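Local coordinates for protein 2-oxoglutarate dehydrogenase E3 component (Thermus thermophilus, PDB 2YQU) that probably oxidises protein-bound dihydrolipoyl groups with NAD(+), using one FAD per subunit and a redox-active disulfide, as the E3 component of 2-oxoglutarate dehydrogenase, at residues I46-L51 and G179-V184; S211-R216 and H401-R406; P337-V340 and P344-A347; A412-A417 and E439-A444. All coordinates share one frame; numbering follows the deposited sequence.

From the N terminus, contact 1 comes first: it closes a loop of 127 residues and joins a helix beside the flavin to helix 177-188 of the NAD-binding part. Contact 2 opens on helix 208-221 and, with 184 residues between its segments, closes on strand 397-404 of the dimerisation domain. Within that span lies contact 3, a hairpin with only three residues between its segments; its second strand pairs with strand 397-404 through Gly-402 and Gly-404. Contact 4 follows in series and joins two helices of that domain. No loops cross. Contact 3 also touches contact 1, where Val-340 packs on Glu-181, and contact 4, where Pro-337 meets Ala-415, so it stands between the flavin-side helices and those of contact 4.

Contact 1. Residues I46-L51 and G179-V184; sequences IPSKAL and GLELGV. With FAD (flavin-adenine dinucleotide), chain D.
Lys-49 brings its ammonium group into a three-way grip between Glu-181, Ser-48 and the flavin, although its CB points away from helix segment 179-184. Bends in the middle of the chain (chi2 44°, chi3 91°) carry the end back, and NZ forms a salt bridge with Glu-181 OE2 at 3.0 Å. The carboxylate oxygen is met on its syn side, somewhat above the carboxylate plane. NZ also donates to Ser-48 OG at 2.9 Å and to N5 of FAD at 3.1 Å. Glu-181 reaches across with an extended chain, and its other oxygen, OE1, accepts from Tyr-341 N, which helps fix the carboxylate's rotation. Ser-48 OG is hydrogen-bonded to Gly-44 O as well, and lies 3.5 Å from FAD C6. The backbones stand well apart, with segment axes 10.3 Å from each other at closest approach and 37° between their directions, so side chains span the gap; Leu-182 CD2 adds a loose apolar touch to Ser-48 CB. A methionine in place of Lys-49 would probably leave Glu-181 OE2 without its charge partner and flavin N5 without this donor. The contact ties the FAD-bearing helix to Glu-181, a residue that binds NAD(+). A buried ion pair set against N5 is likely to influence the electrostatics of the isoalloxazine near where NAD(+) probably meets the flavin, as in relatives.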
loop_
_atom_site.group_PDB
_atom_site.type_symbol
_atom_site.label_atom_id
_atom_site.label_comp_id
_atom_site.label_asym_id
_atom_site.label_seq_id
_atom_site.Cartn_x
_atom_site.Cartn_y
_atom_site.Cartn_z
ATOM N N ILE A 46 5.881 -17.562 1.705
ATOM C CA ILE A 46 4.925 -17.726 0.623
ATOM C C ILE A 46 3.697 -18.534 1.054
ATOM O O ILE A 46 2.588 -18.036 0.928
ATOM C CB ILE A 46 5.606 -18.278 -0.644
ATOM C CG1 ILE A 46 6.608 -17.244 -1.182
ATOM C CG2 ILE A 46 4.574 -18.655 -1.703
ATOM C CD1 ILE A 46 6.004 -15.865 -1.507
ATOM N N PRO A 47 3.852 -19.755 1.560
ATOM C CA PRO A 47 2.655 -20.490 2.007
ATOM C C PRO A 47 1.910 -19.778 3.144
ATOM O O PRO A 47 0.676 -19.799 3.138
ATOM C CB PRO A 47 3.208 -21.852 2.446
ATOM C CG PRO A 47 4.659 -21.612 2.707
ATOM C CD PRO A 47 5.082 -20.552 1.729
ATOM N N SER A 48 2.627 -19.134 4.067
ATOM C CA SER A 48 1.978 -18.482 5.203
ATOM C C SER A 48 1.161 -17.290 4.728
ATOM O O SER A 48 0.039 -17.092 5.193
ATOM C CB SER A 48 2.971 -18.075 6.301
ATOM O OG SER A 48 4.006 -17.245 5.811
ATOM N N LYS A 49 1.704 -16.511 3.792
ATOM C CA LYS A 49 0.944 -15.374 3.251
ATOM C C LYS A 49 -0.252 -15.825 2.412
ATOM O O LYS A 49 -1.295 -15.177 2.440
ATOM C CB LYS A 49 1.844 -14.376 2.508
ATOM C CG LYS A 49 2.228 -13.150 3.371
ATOM C CD LYS A 49 2.643 -13.543 4.812
ATOM C CE LYS A 49 4.098 -13.784 4.972
ATOM N NZ LYS A 49 4.442 -14.412 6.326
ATOM N N ALA A 50 -0.120 -16.941 1.701
ATOM C CA ALA A 50 -1.261 -17.540 0.987
ATOM C C ALA A 50 -2.407 -17.829 1.962
ATOM O O ALA A 50 -3.563 -17.460 1.712
ATOM C CB ALA A 50 -0.835 -18.811 0.254
ATOM N N LEU A 51 -2.074 -18.428 3.096
ATOM C CA LEU A 51 -3.064 -18.764 4.107
ATOM C C LEU A 51 -3.620 -17.513 4.769
ATOM O O LEU A 51 -4.804 -17.435 5.027
ATOM C CB LEU A 51 -2.479 -19.687 5.180
ATOM C CG LEU A 51 -2.178 -21.126 4.736
ATOM C CD1 LEU A 51 -1.596 -21.882 5.909
ATOM C CD2 LEU A 51 -3.399 -21.855 4.204
ATOM N N GLY A 179 4.616 -17.520 14.953
ATOM C CA GLY A 179 3.590 -18.218 15.714
ATOM C C GLY A 179 2.291 -17.450 15.773
ATOM O O GLY A 179 1.220 -18.040 15.734
ATOM N N LEU A 180 2.394 -16.130 15.849
ATOM C CA LEU A 180 1.228 -15.259 15.907
ATOM C C LEU A 180 0.464 -15.310 14.590
ATOM O O LEU A 180 -0.760 -15.444 14.573
ATOM C CB LEU A 180 1.674 -13.831 16.211
ATOM C CG LEU A 180 0.625 -12.842 16.696
ATOM C CD1 LEU A 180 -0.179 -13.387 17.882
ATOM C CD2 LEU A 180 1.326 -11.536 17.055
ATOM N N GLU A 181 1.192 -15.202 13.485
ATOM C CA GLU A 181 0.594 -15.343 12.159
ATOM C C GLU A 181 -0.151 -16.661 11.997
ATOM O O GLU A 181 -1.292 -16.677 11.548
ATOM C CB GLU A 181 1.655 -15.224 11.071
ATOM C CG GLU A 181 2.101 -13.793 10.814
ATOM C CD GLU A 181 3.095 -13.665 9.675
ATOM O OE1 GLU A 181 3.343 -12.522 9.235
ATOM O OE2 GLU A 181 3.629 -14.694 9.207
ATOM N N LEU A 182 0.489 -17.769 12.359
ATOM C CA LEU A 182 -0.136 -19.080 12.203
ATOM C C LEU A 182 -1.278 -19.290 13.207
ATOM O O LEU A 182 -2.279 -19.944 12.884
ATOM C CB LEU A 182 0.918 -20.200 12.269
ATOM C CG LEU A 182 1.963 -20.137 11.148
ATOM C CD1 LEU A 182 3.081 -21.167 11.351
ATOM C CD2 LEU A 182 1.335 -20.312 9.790
ATOM N N GLY A 183 -1.150 -18.692 14.391
ATOM C CA GLY A 183 -2.216 -18.668 15.377
ATOM C C GLY A 183 -3.458 -18.024 14.786
ATOM O O GLY A 183 -4.554 -18.575 14.879
ATOM N N VAL A 184 -3.268 -16.870 14.147
ATOM C CA VAL A 184 -4.365 -16.116 13.539
ATOM C C VAL A 184 -5.006 -16.898 12.383
ATOM O O VAL A 184 -6.220 -16.912 12.255
ATOM C CB VAL A 184 -3.888 -14.719 13.068
ATOM C CG1 VAL A 184 -4.877 -14.078 12.079
ATOM C CG2 VAL A 184 -3.674 -13.807 14.266
HETATM P PA FAD D . 16.712 -20.144 3.842
HETATM O O1A FAD D . 16.376 -20.944 5.044
HETATM O O2A FAD D . 15.485 -19.516 3.168
HETATM O O5B FAD D . 17.534 -21.062 2.821
HETATM C C5B FAD D . 18.557 -21.898 3.303
HETATM C C4B FAD D . 18.627 -23.095 2.379
HETATM O O4B FAD D . 19.875 -23.729 2.577
HETATM C C3B FAD D . 17.550 -24.135 2.671
HETATM O O3B FAD D . 16.770 -24.365 1.519
HETATM C C2B FAD D . 18.318 -25.382 3.065
HETATM O O2B FAD D . 17.731 -26.552 2.543
HETATM C C1B FAD D . 19.694 -25.124 2.473
HETATM N N9A FAD D . 20.843 -25.740 3.144
HETATM C C8A FAD D . 21.222 -25.630 4.458
HETATM N N7A FAD D . 22.373 -26.305 4.634
HETATM C C5A FAD D . 22.736 -26.846 3.448
HETATM C C6A FAD D . 23.815 -27.631 3.053
HETATM N N6A FAD D . 24.846 -27.887 3.855
HETATM N N1A FAD D . 23.883 -28.011 1.738
HETATM C C2A FAD D . 22.938 -27.649 0.810
HETATM N N3A FAD D . 21.876 -26.864 1.207
HETATM C C4A FAD D . 21.786 -26.489 2.504
HETATM N N1 FAD D . 10.512 -13.664 6.279
HETATM C C2 FAD D . 10.054 -12.484 5.733
HETATM O O2 FAD D . 10.837 -11.588 5.401
HETATM N N3 FAD D . 8.707 -12.297 5.556
HETATM C C4 FAD D . 7.808 -13.272 5.926
HETATM O O4 FAD D . 6.653 -13.130 5.562
HETATM C C4X FAD D . 8.252 -14.475 6.475
HETATM N N5 FAD D . 7.354 -15.462 6.848
HETATM C C5X FAD D . 7.837 -16.652 7.389
HETATM C C6 FAD D . 6.929 -17.644 7.767
HETATM C C7 FAD D . 7.395 -18.848 8.315
HETATM C C7M FAD D . 6.395 -19.934 8.613
HETATM C C8 FAD D . 8.761 -19.055 8.479
HETATM C C8M FAD D . 9.310 -20.431 8.758
HETATM C C9 FAD D . 9.666 -18.060 8.105
HETATM C C9A FAD D . 9.209 -16.851 7.566
HETATM N N10 FAD D . 10.106 -15.844 7.201
HETATM C C10 FAD D . 9.620 -14.666 6.654
HETATM C "C1'" FAD D . 11.585 -15.939 7.475
HETATM C "C2'" FAD D . 12.284 -16.363 6.181
HETATM O "O2'" FAD D . 11.787 -17.613 5.730
HETATM C "C3'" FAD D . 13.802 -16.394 6.326
HETATM O "O3'" FAD D . 14.253 -15.166 6.866
HETATM C "C4'" FAD D . 14.476 -16.597 4.974
HETATM O "O4'" FAD D . 14.046 -17.800 4.385
HETATM C "C5'" FAD D . 16.002 -16.564 5.120
HETATM O "O5'" FAD D . 16.616 -16.832 3.879
HETATM P P FAD D . 18.048 -17.558 3.816
HETATM O O1P FAD D . 18.502 -17.611 2.393
HETATM O O2P FAD D . 19.023 -16.944 4.803
HETATM O O3P FAD D . 17.811 -19.070 4.329
#

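Contact 2. Residues S211-R216 and H401-R406; sequences SRAAER and HGIGAR
Ala-214 on helix segment 211-216 and Ile-403 on strand 401-404 have the nearest CA atoms of the two segments, 7.3 Å apart. The helix lies over one face of the sheet, and the strand has glycines on both sides of Ile-403. At Gly-404 the backbone angles would press any CB against the preceding carbonyl oxygen, which accounts for glycine there. The gap is bridged by the side chain of Ile-403. It points its CB at the helix, and its outer chain is stretched (chi1 177°, chi2 170°), which drives CD1 against the helix backbone: it lies 3.6 Å from Ala-214 CA and 3.9 Å from Ala-213 C. The branch methyl CG2 instead meets Ala-213 CB at 4.0 Å, while Ala-214 CB flanks CD1 at 4.1 Å. The two small alanines let the isoleucine methyl reach the main chain itself. Ile-346, on the neighbouring strand, packs on both Ala-214 and Ile-403 and extends the apolar layer. Helix 208-221 is the connection of a beta-alpha-beta crossover between parallel strands 192-196 and 224-226, so this contact seats a helix of the Rossmann-type NAD domain on the antiparallel sheet of the dimerisation domain.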
loop_
_atom_site.group_PDB
_atom_site.type_symbol
_atom_site.label_atom_id
_atom_site.label_comp_id
_atom_site.label_asym_id
_atom_site.label_seq_id
_atom_site.Cartn_x
_atom_site.Cartn_y
_atom_site.Cartn_z
ATOM N N SER A 211 3.769 -3.373 19.949
ATOM C CA SER A 211 3.589 -4.663 20.627
ATOM C C SER A 211 2.371 -4.639 21.543
ATOM O O SER A 211 1.543 -5.545 21.519
ATOM C CB SER A 211 4.837 -5.013 21.444
ATOM O OG SER A 211 5.885 -5.465 20.607
ATOM N N ARG A 212 2.248 -3.574 22.328
ATOM C CA ARG A 212 1.127 -3.440 23.259
ATOM C C ARG A 212 -0.191 -3.352 22.503
ATOM O O ARG A 212 -1.169 -3.991 22.878
ATOM C CB ARG A 212 1.298 -2.213 24.153
ATOM C CG ARG A 212 2.309 -2.401 25.260
ATOM C CD ARG A 212 2.190 -1.407 26.408
ATOM N NE ARG A 212 3.483 -1.277 27.078
ATOM C CZ ARG A 212 4.470 -0.476 26.683
ATOM N NH1 ARG A 212 4.326 0.334 25.636
ATOM N NH2 ARG A 212 5.609 -0.466 27.360
ATOM N N ALA A 213 -0.201 -2.578 21.420
ATOM C CA ALA A 213 -1.404 -2.416 20.614
ATOM C C ALA A 213 -1.794 -3.723 19.946
ATOM O O ALA A 213 -2.974 -4.062 19.876
ATOM C CB ALA A 213 -1.205 -1.337 19.584
ATOM N N ALA A 214 -0.799 -4.467 19.479
ATOM C CA ALA A 214 -1.042 -5.734 18.804
ATOM C C ALA A 214 -1.721 -6.708 19.766
ATOM O O ALA A 214 -2.700 -7.344 19.408
ATOM C CB ALA A 214 0.257 -6.319 18.283
ATOM N N GLU A 215 -1.202 -6.802 20.987
ATOM C CA GLU A 215 -1.787 -7.677 22.003
ATOM C C GLU A 215 -3.261 -7.347 22.263
ATOM O O GLU A 215 -4.088 -8.251 22.356
ATOM C CB GLU A 215 -0.978 -7.624 23.308
ATOM C CG GLU A 215 -1.546 -8.526 24.397
ATOM C CD GLU A 215 -0.581 -8.817 25.538
ATOM O OE1 GLU A 215 -0.971 -9.585 26.444
ATOM O OE2 GLU A 215 0.550 -8.283 25.547
ATOM N N ARG A 216 -3.581 -6.059 22.375
ATOM C CA ARG A 216 -4.967 -5.618 22.571
ATOM C C ARG A 216 -5.878 -6.056 21.420
ATOM O O ARG A 216 -6.991 -6.530 21.639
ATOM C CB ARG A 216 -5.044 -4.090 22.697
ATOM C CG ARG A 216 -4.853 -3.551 24.094
ATOM C CD ARG A 216 -5.155 -2.054 24.215
ATOM N NE ARG A 216 -4.190 -1.376 25.088
ATOM C CZ ARG A 216 -3.099 -0.710 24.684
ATOM N NH1 ARG A 216 -2.781 -0.592 23.395
ATOM N NH2 ARG A 216 -2.310 -0.149 25.591
ATOM N N HIS A 401 6.825 3.275 12.537
ATOM C CA HIS A 401 6.207 2.124 13.169
ATOM C C HIS A 401 4.695 2.258 13.114
ATOM O O HIS A 401 4.155 3.356 13.214
ATOM C CB HIS A 401 6.630 2.029 14.632
ATOM C CG HIS A 401 8.110 2.089 14.858
ATOM N ND1 HIS A 401 8.745 1.246 15.733
ATOM C CD2 HIS A 401 9.070 2.913 14.374
ATOM C CE1 HIS A 401 10.034 1.532 15.763
ATOM N NE2 HIS A 401 10.262 2.528 14.932
ATOM N N GLY A 402 3.999 1.146 12.975
ATOM C CA GLY A 402 2.565 1.228 12.907
ATOM C C GLY A 402 1.849 -0.069 13.105
ATOM O O GLY A 402 2.442 -1.146 13.114
ATOM N N ILE A 403 0.550 0.068 13.294
ATOM C CA ILE A 403 -0.371 -1.047 13.303
ATOM C C ILE A 403 -1.680 -0.582 12.678
ATOM O O ILE A 403 -2.180 0.498 13.000
ATOM C CB ILE A 403 -0.580 -1.590 14.733
ATOM C CG1 ILE A 403 -1.608 -2.725 14.725
ATOM C CG2 ILE A 403 -0.979 -0.472 15.710
ATOM C CD1 ILE A 403 -1.699 -3.465 16.045
ATOM N N GLY A 404 -2.212 -1.391 11.773
ATOM C CA GLY A 404 -3.447 -1.062 11.084
ATOM C C GLY A 404 -3.582 -1.796 9.772
ATOM O O GLY A 404 -2.667 -2.486 9.329
ATOM N N ALA A 405 -4.751 -1.659 9.172
ATOM C CA ALA A 405 -5.052 -2.250 7.880
ATOM C C ALA A 405 -3.968 -1.867 6.881
ATOM O O ALA A 405 -3.661 -0.707 6.719
ATOM C CB ALA A 405 -6.416 -1.768 7.406
ATOM N N ARG A 406 -3.337 -2.868 6.279
ATOM C CA ARG A 406 -2.346 -2.664 5.222
ATOM C C ARG A 406 -1.150 -1.781 5.612
ATOM O O ARG A 406 -0.506 -1.204 4.752
ATOM C CB ARG A 406 -3.048 -2.137 3.968
ATOM C CG ARG A 406 -4.094 -3.132 3.471
ATOM C CD ARG A 406 -5.221 -2.545 2.708
ATOM N NE ARG A 406 -6.230 -3.567 2.451
ATOM C CZ ARG A 406 -7.320 -3.376 1.730
ATOM N NH1 ARG A 406 -7.563 -2.195 1.179
ATOM N NH2 ARG A 406 -8.180 -4.372 1.553
#

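Contact 3. Residues P337-V340 and P344-A347; sequences PSVV and PEIA
With chi1 at -175°, Val-340 holds CG2 beside its own backbone N and turned to Ile-346, so that Val-340 CG2 is 3.9 Å from Ile-346 CB. The two side chains lie side by side and point the same way, their CB atoms 3.8 Å apart. These residues form an antiparallel hydrogen-bonded pair. Val-340 N donates to Ile-346 O at 2.7 Å, nearly straight at 163°; in return Ile-346 N donates to Val-340 O at 3.2 Å, in the carbonyl plane and on a lone pair. Next to it, Val-339 and Ala-347 form the non-hydrogen-bonded pair, whose side chains occupy the other face of the sheet, with Val-339 CG2 4.1 Å from Ala-347 CB. CA-H...O contacts fill in between the strands: Ile-346 O also receives Val-339 CA at 3.3 Å, and Ser-338 O receives Ala-347 CA at 3.2 Å. The extended Glu-345 chain passes Val-339 at an angle, with OE1 near its CG1, on the way to the dimer interface, where OE2 makes a salt bridge with Arg-375 of the second subunit. On the face of Val-340, the sheet meets Val-177 and Glu-181 of helix 177-188, while Val-339 itself belongs to the NAD(+) site. Strands 338-340 and 345-350, joined by a tight loop that includes the cis peptide before Pro-344, make a beta hairpin in the antiparallel sheet of the dimerisation domain, where strand 338-340 is outermost within this chain.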
loop_
_atom_site.group_PDB
_atom_site.type_symbol
_atom_site.label_atom_id
_atom_site.label_comp_id
_atom_site.label_asym_id
_atom_site.label_seq_id
_atom_site.Cartn_x
_atom_site.Cartn_y
_atom_site.Cartn_z
ATOM N N PRO A 337 12.272 -3.006 6.428
ATOM C CA PRO A 337 11.047 -3.167 7.219
ATOM C C PRO A 337 10.870 -4.574 7.758
ATOM O O PRO A 337 11.322 -5.549 7.148
ATOM C CB PRO A 337 9.943 -2.871 6.211
ATOM C CG PRO A 337 10.513 -3.257 4.916
ATOM C CD PRO A 337 11.974 -2.949 4.987
ATOM N N SER A 338 10.225 -4.661 8.913
ATOM C CA SER A 338 9.793 -5.928 9.474
ATOM C C SER A 338 8.281 -5.837 9.627
ATOM O O SER A 338 7.771 -4.893 10.230
ATOM C CB SER A 338 10.480 -6.182 10.813
ATOM O OG SER A 338 10.026 -7.398 11.382
ATOM N N VAL A 339 7.571 -6.805 9.063
ATOM C CA VAL A 339 6.112 -6.748 8.960
ATOM C C VAL A 339 5.476 -8.043 9.448
ATOM O O VAL A 339 6.023 -9.120 9.253
ATOM C CB VAL A 339 5.668 -6.491 7.494
ATOM C CG1 VAL A 339 4.163 -6.241 7.404
ATOM C CG2 VAL A 339 6.447 -5.327 6.905
ATOM N N VAL A 340 4.316 -7.915 10.081
ATOM C CA VAL A 340 3.491 -9.038 10.485
ATOM C C VAL A 340 2.223 -8.982 9.643
ATOM O O VAL A 340 1.530 -7.963 9.642
ATOM C CB VAL A 340 3.110 -8.939 11.975
ATOM C CG1 VAL A 340 2.343 -10.178 12.420
ATOM C CG2 VAL A 340 4.355 -8.700 12.845
ATOM N N PRO A 344 -5.159 -6.410 11.755
ATOM C CA PRO A 344 -4.330 -5.427 11.044
ATOM C C PRO A 344 -2.893 -5.900 10.844
ATOM O O PRO A 344 -2.443 -6.782 11.567
ATOM C CB PRO A 344 -4.346 -4.234 11.999
ATOM C CG PRO A 344 -4.517 -4.837 13.346
ATOM C CD PRO A 344 -5.454 -5.980 13.129
ATOM N N GLU A 345 -2.188 -5.316 9.879
ATOM C CA GLU A 345 -0.748 -5.522 9.777
ATOM C C GLU A 345 -0.038 -4.753 10.889
ATOM O O GLU A 345 -0.579 -3.820 11.473
ATOM C CB GLU A 345 -0.215 -5.140 8.384
ATOM C CG GLU A 345 -0.799 -6.026 7.292
ATOM C CD GLU A 345 -0.205 -5.859 5.903
ATOM O OE1 GLU A 345 0.614 -4.949 5.641
ATOM O OE2 GLU A 345 -0.574 -6.677 5.041
ATOM N N ILE A 346 1.172 -5.195 11.195
ATOM C CA ILE A 346 1.996 -4.620 12.245
ATOM C C ILE A 346 3.365 -4.447 11.612
ATOM O O ILE A 346 3.856 -5.364 10.952
ATOM C CB ILE A 346 2.046 -5.589 13.450
ATOM C CG1 ILE A 346 0.622 -5.996 13.879
ATOM C CG2 ILE A 346 2.798 -4.984 14.598
ATOM C CD1 ILE A 346 0.563 -7.150 14.825
ATOM N N ALA A 347 3.996 -3.296 11.780
ATOM C CA ALA A 347 5.294 -3.087 11.130
ATOM C C ALA A 347 6.251 -2.144 11.854
ATOM O O ALA A 347 5.851 -1.310 12.656
ATOM C CB ALA A 347 5.093 -2.634 9.698
#

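Contact 4. Residues A412-A417 and E439-A444; sequences AEAALA and EILKEA
Apolar contact carries most of this helix pair, and Leu-441 supplies it from one side. Chi1 of 176° carries its CG out opposite the backbone N, and chi2 of 61° turns methyl CD2 to the helix of segment 412-417. There CD2 lies 4.2 Å from Ala-414 CB and 3.9 Å from Ala-414 N, tucked against the first turn of the segment. The same methyl rests along the aliphatic part of Glu-413, 3.9 Å from its CB. Contact of methyl with polar group follows at the far end of that chain: CD2 is 3.8 Å from Glu-413 CD and equally close to OE1, so the leucine covers one side of the carboxylate. The glutamate chain runs out extended beyond CG (chi2 -168°) and crosses the leucine obliquely. Hydrogen bonding, by contrast, is directed elsewhere, since Glu-413 OE2 pairs with His-432 NE2. A glycine in place of Glu-413 would probably leave His-432 without this partner and take away the glutamate chain against which Leu-441 CD2 rests. Around the pair, Val-400 and Leu-427 touch both sides, and Glu-413 packs on Ala-412 of the second subunit. Two residues before Leu-441, Glu-439 OE1 is hydrogen-bonded to His-434 ND1, and His-434 is the predicted proton acceptor, in the His-Glu dyad of this enzyme family. Helices 407-419 and 438-449 thus lie together on the antiparallel sheet of the dimerisation domain, next to the subunit interface.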
loop_
_atom_site.group_PDB
_atom_site.type_symbol
_atom_site.label_atom_id
_atom_site.label_comp_id
_atom_site.label_asym_id
_atom_site.label_seq_id
_atom_site.Cartn_x
_atom_site.Cartn_y
_atom_site.Cartn_z
ATOM N N ALA A 412 6.052 0.728 3.185
ATOM C CA ALA A 412 6.947 0.633 2.037
ATOM C C ALA A 412 7.533 1.994 1.709
ATOM O O ALA A 412 8.721 2.113 1.451
ATOM C CB ALA A 412 6.230 0.058 0.823
ATOM N N GLU A 413 6.684 3.015 1.717
ATOM C CA GLU A 413 7.118 4.388 1.504
ATOM C C GLU A 413 8.057 4.899 2.603
ATOM O O GLU A 413 8.988 5.667 2.329
ATOM C CB GLU A 413 5.888 5.288 1.421
ATOM C CG GLU A 413 6.179 6.672 0.900
ATOM C CD GLU A 413 5.025 7.614 1.097
ATOM O OE1 GLU A 413 3.865 7.145 1.154
ATOM O OE2 GLU A 413 5.286 8.821 1.199
ATOM N N ALA A 414 7.797 4.492 3.840
ATOM C CA ALA A 414 8.618 4.879 4.984
ATOM C C ALA A 414 10.020 4.303 4.878
ATOM O O ALA A 414 11.009 4.980 5.182
ATOM C CB ALA A 414 7.969 4.418 6.281
ATOM N N ALA A 415 10.093 3.056 4.434
ATOM C CA ALA A 415 11.365 2.391 4.220
ATOM C C ALA A 415 12.166 3.128 3.145
ATOM O O ALA A 415 13.370 3.354 3.320
ATOM C CB ALA A 415 11.148 0.934 3.857
ATOM N N LEU A 416 11.493 3.524 2.062
ATOM C CA LEU A 416 12.125 4.314 1.009
ATOM C C LEU A 416 12.625 5.629 1.557
ATOM O O LEU A 416 13.748 6.020 1.268
ATOM C CB LEU A 416 11.186 4.582 -0.163
ATOM C CG LEU A 416 11.849 5.230 -1.392
ATOM C CD1 LEU A 416 12.900 4.305 -1.990
ATOM C CD2 LEU A 416 10.822 5.613 -2.437
ATOM N N ALA A 417 11.795 6.307 2.347
ATOM C CA ALA A 417 12.203 7.577 2.931
ATOM C C ALA A 417 13.476 7.417 3.777
ATOM O O ALA A 417 14.403 8.228 3.670
ATOM C CB ALA A 417 11.070 8.183 3.735
ATOM N N GLU A 439 -1.804 8.809 3.366
ATOM C CA GLU A 439 -1.965 10.081 4.048
ATOM C C GLU A 439 -1.781 9.971 5.574
ATOM O O GLU A 439 -1.495 10.967 6.223
ATOM C CB GLU A 439 -3.332 10.677 3.749
ATOM C CG GLU A 439 -3.566 11.027 2.288
ATOM C CD GLU A 439 -4.983 11.498 2.061
ATOM O OE1 GLU A 439 -5.164 12.717 1.881
ATOM O OE2 GLU A 439 -5.909 10.655 2.105
ATOM N N ILE A 440 -1.977 8.780 6.142
ATOM C CA ILE A 440 -1.706 8.561 7.569
ATOM C C ILE A 440 -0.209 8.735 7.844
ATOM O O ILE A 440 0.187 9.346 8.834
ATOM C CB ILE A 440 -2.197 7.170 8.020
ATOM C CG1 ILE A 440 -3.711 7.043 7.800
ATOM C CG2 ILE A 440 -1.820 6.894 9.493
ATOM C CD1 ILE A 440 -4.220 5.631 7.908
ATOM N N LEU A 441 0.619 8.171 6.969
ATOM C CA LEU A 441 2.060 8.346 7.063
ATOM C C LEU A 441 2.456 9.808 6.876
ATOM O O LEU A 441 3.290 10.320 7.625
ATOM C CB LEU A 441 2.772 7.476 6.029
ATOM C CG LEU A 441 4.296 7.625 5.959
ATOM C CD1 LEU A 441 4.944 7.236 7.288
ATOM C CD2 LEU A 441 4.820 6.777 4.834
ATOM N N LYS A 442 1.849 10.467 5.888
ATOM C CA LYS A 442 2.106 11.879 5.608
ATOM C C LYS A 442 1.884 12.728 6.856
ATOM O O LYS A 442 2.751 13.512 7.232
ATOM C CB LYS A 442 1.193 12.382 4.492
ATOM C CG LYS A 442 1.404 13.840 4.102
ATOM C CD LYS A 442 0.243 14.338 3.262
ATOM C CE LYS A 442 0.382 15.804 2.929
ATOM N NZ LYS A 442 -0.927 16.398 2.553
ATOM N N GLU A 443 0.722 12.560 7.491
ATOM C CA GLU A 443 0.357 13.370 8.648
ATOM C C GLU A 443 1.215 13.019 9.859
ATOM O O GLU A 443 1.591 13.903 10.619
ATOM C CB GLU A 443 -1.141 13.238 8.975
ATOM C CG GLU A 443 -2.093 13.758 7.903
ATOM C CD GLU A 443 -2.249 15.273 7.874
ATOM O OE1 GLU A 443 -1.927 15.942 8.871
ATOM O OE2 GLU A 443 -2.691 15.806 6.835
ATOM N N ALA A 444 1.550 11.734 10.026
ATOM C CA ALA A 444 2.452 11.315 11.100
ATOM C C ALA A 444 3.807 12.005 10.938
ATOM O O ALA A 444 4.397 12.463 11.914
ATOM C CB ALA A 444 2.633 9.803 11.103
#